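Local coordinates for protein anaphase-promoting complex subunit cut9 (Schizosaccharomyces pombe, PDB 2XPI) that serves as a tetratricopeptide-repeat (TPR) subunit of the anaphase-promoting complex/cyclosome, the E3 ubiquitin ligase that controls progression through mitosis and G1, at residues K142-L145 with Y146-S149; F158-K162 with L163-Q167. All blocks are in the same frame, centred on the assembly; numbering follows the deposited sequence.

Contact 1: residues K142-L145 with Y146-S149; sequences KEDL and YNRS
R148 folds back over the loop that follows helix 133-142, its chain bent at chi3 (49°) so that the guanidinium comes to lie beside E143, D144 and L145. One face of this group meets the methyl CD1 of L145, set off toward the rim, with L145 CD1 4.0 Å from R148 NH1. At the edge, in plane, R148 NH1 makes a weak hydrogen bond of 3.3 Å to E143 O, uncertain because E143 O is modelled too close to the D144 carboxylate. D144 crosses the arginine chain at about a right angle; the exact place of its carboxylate is doubtful, but D144 OD1 and R148 NH1, 4.2 Å apart, form no salt bridge. Beneath the side chains the backbone closes the turn, R148 N donating to L145 O at 2.6 Å. Y146 sits apart from the arginine and lays one ring face near D144 C, again toward the rim. Buried L145 also packs on P117 and A120 of helix 117-129, while S149, the N-cap of the next helix, bonds weakly to C152 N. The carboxylates of E143 and D144 are not salt-bridged to R148 but may favour its position through longer-range attraction, with L145 and P117 packed against the side chain.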
ATOM      1  N   LYS A 142     -10.499  18.091 -12.819  1.00 86.53           N
ATOM      2  CA  LYS A 142     -10.320  19.530 -12.978  1.00 93.83           C
ATOM      3  C   LYS A 142     -10.795  20.080 -14.325  1.00100.68           C
ATOM      4  O   LYS A 142     -11.695  20.924 -14.375  1.00104.89           O
ATOM      5  CB  LYS A 142      -8.850  19.914 -12.741  1.00 92.21           C
ATOM      6  N   GLU A 143     -10.194  19.601 -15.410  1.00101.90           N
ATOM      7  CA  GLU A 143     -10.401  20.206 -16.726  1.00105.67           C
ATOM      8  C   GLU A 143     -11.491  19.506 -17.532  1.00104.60           C
ATOM      9  O   GLU A 143     -11.621  19.731 -18.734  1.00104.86           O
ATOM     10  CB  GLU A 143      -9.097  20.164 -17.519  1.00107.80           C
ATOM     11  CG  GLU A 143      -9.016  21.175 -18.635  1.00113.18           C
ATOM     12  CD  GLU A 143      -8.429  22.491 -18.166  1.00117.25           C
ATOM     13  OE1 GLU A 143      -7.680  22.472 -17.165  1.00116.58           O
ATOM     14  OE2 GLU A 143      -8.710  23.537 -18.797  1.00120.61           O
ATOM     15  N   ASP A 144     -12.272  18.670 -16.856  1.00102.72           N
ATOM     16  CA  ASP A 144     -13.182  17.737 -17.515  1.00101.01           C
ATOM     17  C   ASP A 144     -12.430  16.824 -18.516  1.00 95.91           C
ATOM     18  O   ASP A 144     -12.952  16.426 -19.564  1.00 95.33           O
ATOM     19  CB  ASP A 144     -14.431  18.455 -18.080  1.00104.71           C
ATOM     20  CG  ASP A 144     -14.374  18.682 -19.580  1.00105.77           C
ATOM     21  OD1 ASP A 144     -13.342  19.177 -20.083  1.00106.37           O
ATOM     22  OD2 ASP A 144     -15.382  18.376 -20.256  1.00105.56           O
ATOM     23  N   LEU A 145     -11.192  16.491 -18.142  1.00 91.63           N
ATOM     24  CA  LEU A 145     -10.359  15.519 -18.852  1.00 86.97           C
ATOM     25  C   LEU A 145     -11.108  14.252 -19.240  1.00 83.25           C
ATOM     26  O   LEU A 145     -11.030  13.806 -20.382  1.00 80.80           O
ATOM     27  CB  LEU A 145      -9.162  15.107 -17.990  1.00 84.63           C
ATOM     28  CG  LEU A 145      -7.804  15.765 -18.228  1.00 83.93           C
ATOM     29  CD1 LEU A 145      -7.546  15.923 -19.717  1.00 84.71           C
ATOM     30  CD2 LEU A 145      -7.720  17.091 -17.508  1.00 84.67           C
ATOM     31  N   TYR A 146     -11.812  13.664 -18.275  1.00 83.89           N
ATOM     32  CA  TYR A 146     -12.488  12.377 -18.481  1.00 83.76           C
ATOM     33  C   TYR A 146     -13.398  12.403 -19.704  1.00 83.79           C
ATOM     34  O   TYR A 146     -13.742  11.356 -20.250  1.00 82.65           O
ATOM     35  CB  TYR A 146     -13.286  11.965 -17.240  1.00 84.77           C
ATOM     36  CG  TYR A 146     -14.209  13.044 -16.750  1.00 88.81           C
ATOM     37  CD1 TYR A 146     -15.513  13.137 -17.224  1.00 92.04           C
ATOM     38  CD2 TYR A 146     -13.776  13.981 -15.829  1.00 90.46           C
ATOM     39  CE1 TYR A 146     -16.362  14.135 -16.786  1.00 95.26           C
ATOM     40  CE2 TYR A 146     -14.611  14.982 -15.385  1.00 94.27           C
ATOM     41  CZ  TYR A 146     -15.905  15.056 -15.867  1.00 96.84           C
ATOM     42  OH  TYR A 146     -16.740  16.058 -15.423  1.00100.19           O
ATOM     43  N   ASN A 147     -13.770  13.605 -20.135  1.00 84.29           N
ATOM     44  CA  ASN A 147     -14.608  13.767 -21.313  1.00 84.06           C
ATOM     45  C   ASN A 147     -13.825  13.807 -22.620  1.00 80.89           C
ATOM     46  O   ASN A 147     -14.387  13.652 -23.702  1.00 82.69           O
ATOM     47  CB  ASN A 147     -15.461  15.024 -21.181  1.00 88.40           C
ATOM     48  CG  ASN A 147     -16.892  14.710 -20.824  1.00 91.57           C
ATOM     49  OD1 ASN A 147     -17.177  13.727 -20.128  1.00 90.64           O
ATOM     50  ND2 ASN A 147     -17.811  15.535 -21.306  1.00 95.11           N
ATOM     51  N   ARG A 148     -12.523  14.009 -22.518  1.00 75.98           N
ATOM     52  CA  ARG A 148     -11.719  14.244 -23.701  1.00 75.10           C
ATOM     53  C   ARG A 148     -10.731  13.107 -23.921  1.00 72.00           C
ATOM     54  O   ARG A 148      -9.966  13.115 -24.878  1.00 73.02           O
ATOM     55  CB  ARG A 148     -10.989  15.583 -23.562  1.00 76.12           C
ATOM     56  CG  ARG A 148     -11.938  16.762 -23.330  1.00 79.24           C
ATOM     57  CD  ARG A 148     -11.284  17.859 -22.512  1.00 79.31           C
ATOM     58  NE  ARG A 148      -9.971  18.211 -23.037  1.00 78.99           N
ATOM     59  CZ  ARG A 148      -9.047  18.867 -22.344  1.00 78.96           C
ATOM     60  NH1 ARG A 148      -9.307  19.233 -21.093  1.00 79.73           N
ATOM     61  NH2 ARG A 148      -7.866  19.148 -22.894  1.00 76.93           N
ATOM     62  N   SER A 149     -10.756  12.121 -23.035  1.00 67.84           N
ATOM     63  CA  SER A 149      -9.794  11.034 -23.089  1.00 64.20           C
ATOM     64  C   SER A 149     -10.425   9.783 -22.482  1.00 60.21           C
ATOM     65  O   SER A 149     -10.995   9.850 -21.399  1.00 61.18           O
ATOM     66  CB  SER A 149      -8.526  11.453 -22.328  1.00 64.97           C
ATOM     67  OG  SER A 149      -7.540  10.432 -22.284  1.00 64.96           O
TER

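Contact 2: residues F158-K162 with L163-Q167; sequences FCLVK and LYDWQ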
ATOM      1  N   PHE A 158     -11.309   4.364 -12.086  1.00 43.02           N
ATOM      2  CA  PHE A 158     -10.497   3.444 -11.310  1.00 41.70           C
ATOM      3  C   PHE A 158     -10.186   4.017  -9.925  1.00 43.50           C
ATOM      4  O   PHE A 158     -10.179   3.277  -8.946  1.00 46.14           O
ATOM      5  CB  PHE A 158      -9.218   3.160 -12.064  1.00 40.69           C
ATOM      6  CG  PHE A 158      -8.288   2.241 -11.352  1.00 41.45           C
ATOM      7  CD1 PHE A 158      -7.479   2.712 -10.325  1.00 43.76           C
ATOM      8  CD2 PHE A 158      -8.171   0.913 -11.745  1.00 39.83           C
ATOM      9  CE1 PHE A 158      -6.600   1.863  -9.670  1.00 43.89           C
ATOM     10  CE2 PHE A 158      -7.301   0.059 -11.103  1.00 40.26           C
ATOM     11  CZ  PHE A 158      -6.516   0.529 -10.062  1.00 42.91           C
ATOM     12  N   CYS A 159      -9.933   5.325  -9.843  1.00 41.09           N
ATOM     13  CA  CYS A 159      -9.622   5.970  -8.567  1.00 41.80           C
ATOM     14  C   CYS A 159     -10.858   6.059  -7.710  1.00 45.25           C
ATOM     15  O   CYS A 159     -10.795   5.939  -6.488  1.00 48.86           O
ATOM     16  CB  CYS A 159      -9.100   7.391  -8.786  1.00 43.36           C
ATOM     17  SG  CYS A 159      -7.441   7.477  -9.489  1.00 55.66           S
ATOM     18  N   LEU A 160     -11.985   6.303  -8.367  1.00 44.33           N
ATOM     19  CA  LEU A 160     -13.252   6.431  -7.696  1.00 45.54           C
ATOM     20  C   LEU A 160     -13.563   5.102  -7.012  1.00 47.05           C
ATOM     21  O   LEU A 160     -13.936   5.074  -5.846  1.00 48.13           O
ATOM     22  CB  LEU A 160     -14.329   6.837  -8.697  1.00 47.64           C
ATOM     23  CG  LEU A 160     -15.043   8.173  -8.421  1.00 53.59           C
ATOM     24  CD1 LEU A 160     -14.266   9.061  -7.452  1.00 53.03           C
ATOM     25  CD2 LEU A 160     -15.363   8.927  -9.719  1.00 55.24           C
ATOM     26  N   VAL A 161     -13.365   4.003  -7.737  1.00 46.53           N
ATOM     27  CA  VAL A 161     -13.509   2.671  -7.165  1.00 46.33           C
ATOM     28  C   VAL A 161     -12.557   2.437  -5.982  1.00 47.52           C
ATOM     29  O   VAL A 161     -12.960   1.860  -4.967  1.00 48.96           O
ATOM     30  CB  VAL A 161     -13.345   1.561  -8.241  1.00 54.79           C
ATOM     31  CG1 VAL A 161     -12.978   0.220  -7.602  1.00 52.80           C
ATOM     32  CG2 VAL A 161     -14.624   1.437  -9.071  1.00 54.92           C
ATOM     33  N   LYS A 162     -11.306   2.878  -6.114  1.00 45.01           N
ATOM     34  CA  LYS A 162     -10.339   2.798  -5.013  1.00 47.02           C
ATOM     35  C   LYS A 162     -10.793   3.617  -3.804  1.00 51.70           C
ATOM     36  O   LYS A 162     -10.337   3.402  -2.676  1.00 51.80           O
ATOM     37  CB  LYS A 162      -8.966   3.309  -5.463  1.00 45.80           C
ATOM     38  CG  LYS A 162      -8.218   2.353  -6.344  1.00 44.73           C
ATOM     39  CD  LYS A 162      -7.878   1.125  -5.559  1.00 46.67           C
ATOM     40  CE  LYS A 162      -7.134   0.121  -6.397  1.00 46.93           C
ATOM     41  NZ  LYS A 162      -6.922  -1.145  -5.629  1.00 48.52           N
ATOM     42  N   LEU A 163     -11.667   4.587  -4.063  1.00 54.86           N
ATOM     43  CA  LEU A 163     -12.174   5.483  -3.028  1.00 55.96           C
ATOM     44  C   LEU A 163     -13.522   4.987  -2.504  1.00 57.79           C
ATOM     45  O   LEU A 163     -14.079   5.558  -1.577  1.00 58.81           O
ATOM     46  CB  LEU A 163     -12.310   6.908  -3.575  1.00 53.39           C
ATOM     47  CG  LEU A 163     -11.231   7.946  -3.202  1.00 52.22           C
ATOM     48  CD1 LEU A 163     -10.072   7.308  -2.449  1.00 50.99           C
ATOM     49  CD2 LEU A 163     -10.745   8.756  -4.425  1.00 47.98           C
ATOM     50  N   TYR A 164     -14.043   3.929  -3.116  1.00 57.92           N
ATOM     51  CA  TYR A 164     -15.309   3.354  -2.686  1.00 61.27           C
ATOM     52  C   TYR A 164     -16.484   4.253  -3.053  1.00 63.19           C
ATOM     53  O   TYR A 164     -17.597   4.099  -2.520  1.00 65.37           O
ATOM     54  CB  TYR A 164     -15.305   3.125  -1.177  1.00 63.66           C
ATOM     55  CG  TYR A 164     -14.172   2.272  -0.685  1.00 65.01           C
ATOM     56  CD1 TYR A 164     -14.055   0.954  -1.079  1.00 64.94           C
ATOM     57  CD2 TYR A 164     -13.222   2.785   0.187  1.00 67.71           C
ATOM     58  CE1 TYR A 164     -13.018   0.162  -0.620  1.00 66.96           C
ATOM     59  CE2 TYR A 164     -12.181   2.007   0.652  1.00 69.14           C
ATOM     60  CZ  TYR A 164     -12.083   0.691   0.246  1.00 69.58           C
ATOM     61  OH  TYR A 164     -11.052  -0.100   0.717  1.00 71.30           O
ATOM     62  N   ASP A 165     -16.233   5.191  -3.956  1.00 60.45           N
ATOM     63  CA  ASP A 165     -17.271   6.079  -4.431  1.00 62.18           C
ATOM     64  C   ASP A 165     -18.048   5.388  -5.548  1.00 61.64           C
ATOM     65  O   ASP A 165     -17.675   5.473  -6.715  1.00 60.30           O
ATOM     66  CB  ASP A 165     -16.643   7.370  -4.939  1.00 63.76           C
ATOM     67  CG  ASP A 165     -17.651   8.489  -5.082  1.00 67.76           C
ATOM     68  OD1 ASP A 165     -18.841   8.197  -5.364  1.00 68.45           O
ATOM     69  OD2 ASP A 165     -17.243   9.664  -4.911  1.00 70.01           O
ATOM     70  N   TRP A 166     -19.135   4.709  -5.193  1.00 63.47           N
ATOM     71  CA  TRP A 166     -19.784   3.809  -6.144  1.00 63.35           C
ATOM     72  C   TRP A 166     -20.676   4.525  -7.139  1.00 65.82           C
ATOM     73  O   TRP A 166     -20.699   4.175  -8.315  1.00 65.03           O
ATOM     74  CB  TRP A 166     -20.565   2.719  -5.425  1.00 62.59           C
ATOM     75  CG  TRP A 166     -19.751   1.998  -4.424  1.00 61.84           C
ATOM     76  CD1 TRP A 166     -20.022   1.860  -3.097  1.00 63.45           C
ATOM     77  CD2 TRP A 166     -18.514   1.324  -4.656  1.00 60.13           C
ATOM     78  NE1 TRP A 166     -19.032   1.136  -2.485  1.00 63.26           N
ATOM     79  CE2 TRP A 166     -18.089   0.796  -3.418  1.00 61.57           C
ATOM     80  CE3 TRP A 166     -17.717   1.122  -5.785  1.00 58.88           C
ATOM     81  CZ2 TRP A 166     -16.899   0.079  -3.275  1.00 61.28           C
ATOM     82  CZ3 TRP A 166     -16.535   0.394  -5.646  1.00 58.53           C
ATOM     83  CH2 TRP A 166     -16.142  -0.117  -4.399  1.00 59.74           C
ATOM     84  N   GLN A 167     -21.414   5.520  -6.666  1.00 59.38           N
ATOM     85  CA  GLN A 167     -22.249   6.330  -7.544  1.00 63.63           C
ATOM     86  C   GLN A 167     -21.385   7.248  -8.418  1.00 61.94           C
ATOM     87  O   GLN A 167     -21.648   7.410  -9.603  1.00 62.09           O
ATOM     88  CB  GLN A 167     -23.279   7.123  -6.723  1.00 70.42           C
ATOM     89  CG  GLN A 167     -24.166   8.082  -7.524  1.00 75.60           C
ATOM     90  CD  GLN A 167     -24.829   7.421  -8.721  1.00 79.02           C
ATOM     91  OE1 GLN A 167     -24.701   7.900  -9.855  1.00 80.07           O
ATOM     92  NE2 GLN A 167     -25.535   6.310  -8.480  1.00 79.51           N
TER
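L160 and D165 lie side by side and point the same way where helix 150-162 gives over to helix 166-173. The leucine methyl CD1 rests alongside the aspartate stem, 3.9 Å from D165 CB. D165 holds CG anti to its own N (chi1 -164°), which carries the carboxylate on past the leucine to cap the new helix, OD1 accepting from G168 N. Cutting L160 back to an alanine is likely to open a gap beside the D165 stem and against K137 and A169, which the leucine also touches.

The next pair is V161 and W166, crossing at about a right angle. With CG of W166 anti to its carbonyl carbon (chi1 -52°), the indole swings back to the preceding helix, and CZ3 of its six-membered ring lies 4.1 Å from both V161 CG1 and V161 CG2, with CH2 3.8 Å from V161 O. Both residues also pack on V209 of helix 198-212. Y164 turns one ring face to K162 O, and W166 CZ2 lies at the edge of that ring, in its plane.

Backbone bonds close the turn. L160 O accepts from L163 N (2.9 Å) and D165 N (3.0 Å), which approach from opposite faces of its carbonyl plane, while Y164 N reaches V161 O at 3.0 Å. The D165-L160 and Y164-V161 bonds, with the positive phi of 72° at Y164, make a Schellman motif. An aspartate N-cap follows directly, and together they form the tight inter-helix turn of the helix-turn-helix hairpin of TPR 3.

How the contacts relate
Contacts 1 and 2 bracket a single helix: the loop at 142-149 leads into helix 150-162 through the S149 cap, and contact 2 (158-167) spans the turn that takes the chain out of it into helix 166-173. Their centres are about 17 Å apart and their nearest atoms about 8 Å, without touching. Contact 1 packs against helix 117-129, contact 2 against helices 133-142 and 198-212, so the ends meet different neighbours. A bound gold(I) cyanide ion lies about 9 Å from the L145 side chain, and one lies about 11 Å from that of C159. At contact 2 F158 also packs on Q98 of the second subunit, in keeping with the homodimerization mediated by TPR repeats 1-7.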